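Local coordinates for AB hydrolase-1 domain-containing protein (Parabacteroides distasonis, PDB 4Q34), which is probably an esterase of the alpha/beta-hydrolase family, with a substrate that is not known, at residues P89-A94 with Q143-I148. Residues are numbered along the deposited sequence; the frame is centred on the assembly and turned at random. Where two conformers were deposited one is given.
Sequences PRRGNA and QMTPTI
Ile148 N donates to Arg90 O over 2.7 Å, almost straight, the shortest direct bond between the two segments, and Thr147 CA adds a CA-H...O contact to that carbonyl. Arg91 grips Thr147 side-on: NE lies 2.9 Å from Thr147 OG1 and NH2 reaches the same oxygen, both bonds bent, at about 134° at the hydrogen, and the hydroxyl is tilted 21° from the guanidinium plane. The chain can deliver NE there because it folds back at chi2 and chi3, while NH1 is taken by the carbonyls of Gln57 and Gly54. Threonine suits its place, since its hydroxyl accepts both N-H groups and its CG2 packs 4.1 Å from Arg90 CB. One water joins the two segments further along, accepting from Gly92 N, donating to Pro146 O at 2.6 Å and bonding Thr145 OG1. Gly92 has a positive phi, which favours glycine. Around these bonds Arg91 CD packs 3.7 Å from Thr145 CG2, and the methylenes of Arg90 run past Ile148 O. Replacing Arg91 with an alanine would probably leave Thr147 OG1 and the Gln57 and Gly54 carbonyls without the arginine's N-H groups and open a gap beside Thr145. Arg90 extends away to salt bridges with Asp32 and Glu99 and a hydrogen bond to the Thr150 carbonyl. Within the alpha/beta-hydrolase fold the contact thus ties the loop after central strand 83-87 to the loop joining helices 134-142 and 153-167; Val155 and Tyr156 of the latter helix touch Arg90 and Thr147, strand 101-103 meets Pro146 and Ile148, and Asn93 of the second subunit packs on Thr145.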
loop_
_atom_site.group_PDB
_atom_site.type_symbol
_atom_site.label_atom_id
_atom_site.label_comp_id
_atom_site.label_asym_id
_atom_site.label_seq_id
_atom_site.Cartn_x
_atom_site.Cartn_y
_atom_site.Cartn_z
ATOM N N PRO A 89 -6.175 6.577 7.133
ATOM C CA PRO A 89 -5.492 7.892 7.063
ATOM C C PRO A 89 -4.157 7.889 7.795
ATOM O O PRO A 89 -4.048 7.381 8.913
ATOM C CB PRO A 89 -6.489 8.821 7.744
ATOM C CG PRO A 89 -7.803 8.214 7.424
ATOM C CD PRO A 89 -7.521 6.742 7.681
ATOM N N ARG A 90 -3.172 8.505 7.147
ATOM C CA ARG A 90 -1.816 8.717 7.684
ATOM C C ARG A 90 -0.965 7.457 7.797
ATOM O O ARG A 90 0.037 7.474 8.470
ATOM C CB ARG A 90 -1.875 9.426 9.041
ATOM C CG ARG A 90 -2.719 10.677 8.994
ATOM C CD ARG A 90 -2.992 11.270 10.378
ATOM N NE ARG A 90 -3.770 12.498 10.233
ATOM C CZ ARG A 90 -4.324 13.186 11.239
ATOM N NH1 ARG A 90 -4.192 12.771 12.503
ATOM N NH2 ARG A 90 -4.989 14.318 10.977
ATOM N N ARG A 91 -1.385 6.374 7.152
ATOM C CA ARG A 91 -0.711 5.089 7.251
ATOM C C ARG A 91 -0.402 4.502 5.866
ATOM O O ARG A 91 -1.291 4.386 4.980
ATOM C CB ARG A 91 -1.567 4.120 8.041
ATOM C CG ARG A 91 -0.834 2.887 8.519
ATOM C CD ARG A 91 0.182 3.162 9.633
ATOM N NE ARG A 91 -0.397 3.688 10.870
ATOM C CZ ARG A 91 -1.114 3.004 11.769
ATOM N NH1 ARG A 91 -1.457 1.714 11.594
ATOM N NH2 ARG A 91 -1.548 3.636 12.854
ATOM N N GLY A 92 0.830 4.073 5.667
ATOM C CA GLY A 92 1.205 3.336 4.438
ATOM C C GLY A 92 0.924 4.130 3.169
ATOM O O GLY A 92 1.344 5.254 3.076
ATOM N N ASN A 93 0.174 3.528 2.225
ATOM C CA ASN A 93 -0.186 4.202 0.974
ATOM C C ASN A 93 -1.047 5.456 1.184
ATOM O O ASN A 93 -1.166 6.299 0.284
ATOM C CB ASN A 93 -0.947 3.234 0.089
ATOM C CG ASN A 93 -0.067 2.121 -0.480
ATOM O OD1 ASN A 93 1.151 2.188 -0.471
ATOM N ND2 ASN A 93 -0.719 1.096 -1.030
ATOM N N ALA A 94 -1.654 5.557 2.368
ATOM C CA ALA A 94 -2.399 6.772 2.760
ATOM C C ALA A 94 -1.529 7.701 3.579
ATOM O O ALA A 94 -2.028 8.391 4.443
ATOM C CB ALA A 94 -3.654 6.397 3.521
ATOM N N GLN A 143 6.289 -5.762 8.095
ATOM C CA GLN A 143 4.890 -5.370 7.851
ATOM C C GLN A 143 4.414 -4.187 8.740
ATOM O O GLN A 143 3.247 -3.765 8.680
ATOM C CB GLN A 143 3.947 -6.571 7.953
ATOM C CG GLN A 143 3.639 -7.063 9.337
ATOM C CD GLN A 143 2.649 -8.231 9.311
ATOM O OE1 GLN A 143 2.841 -9.198 8.575
ATOM N NE2 GLN A 143 1.598 -8.134 10.119
HETATM N N MSE A 144 5.335 -3.631 9.539
HETATM C CA MSE A 144 5.051 -2.418 10.286
HETATM C C MSE A 144 5.341 -1.233 9.397
HETATM O O MSE A 144 6.223 -1.285 8.523
HETATM C CB MSE A 144 5.925 -2.385 11.540
HETATM C CG MSE A 144 5.703 -3.579 12.440
HETATM SE SE MSE A 144 6.988 -3.474 13.891
HETATM C CE MSE A 144 6.106 -4.888 14.958
ATOM N N THR A 145 4.585 -0.161 9.591
ATOM C CA THR A 145 4.786 1.099 8.856
ATOM C C THR A 145 4.334 2.233 9.790
ATOM O O THR A 145 3.425 2.039 10.578
ATOM C CB THR A 145 4.046 1.058 7.486
ATOM O OG1 THR A 145 4.638 1.974 6.584
ATOM C CG2 THR A 145 2.594 1.337 7.587
ATOM N N PRO A 146 4.951 3.438 9.695
ATOM C CA PRO A 146 4.680 4.497 10.643
ATOM C C PRO A 146 3.438 5.330 10.330
ATOM O O PRO A 146 2.927 5.306 9.211
ATOM C CB PRO A 146 5.957 5.340 10.598
ATOM C CG PRO A 146 6.426 5.157 9.167
ATOM C CD PRO A 146 6.125 3.738 8.848
ATOM N N THR A 147 2.925 6.005 11.348
ATOM C CA THR A 147 1.854 6.978 11.214
ATOM C C THR A 147 2.446 8.317 10.856
ATOM O O THR A 147 3.278 8.871 11.589
ATOM C CB THR A 147 1.054 7.049 12.522
ATOM O OG1 THR A 147 0.464 5.753 12.764
ATOM C CG2 THR A 147 -0.006 8.125 12.496
ATOM N N ILE A 148 1.973 8.876 9.747
ATOM C CA ILE A 148 2.514 10.130 9.236
ATOM C C ILE A 148 1.646 11.271 9.762
ATOM O O ILE A 148 0.884 11.938 9.036
ATOM C CB ILE A 148 2.634 10.128 7.688
ATOM C CG1 ILE A 148 3.214 8.794 7.167
ATOM C CG2 ILE A 148 3.485 11.291 7.222
ATOM C CD1 ILE A 148 4.489 8.335 7.850
HETATM O O HOH W 1 3.381 4.571 6.707
#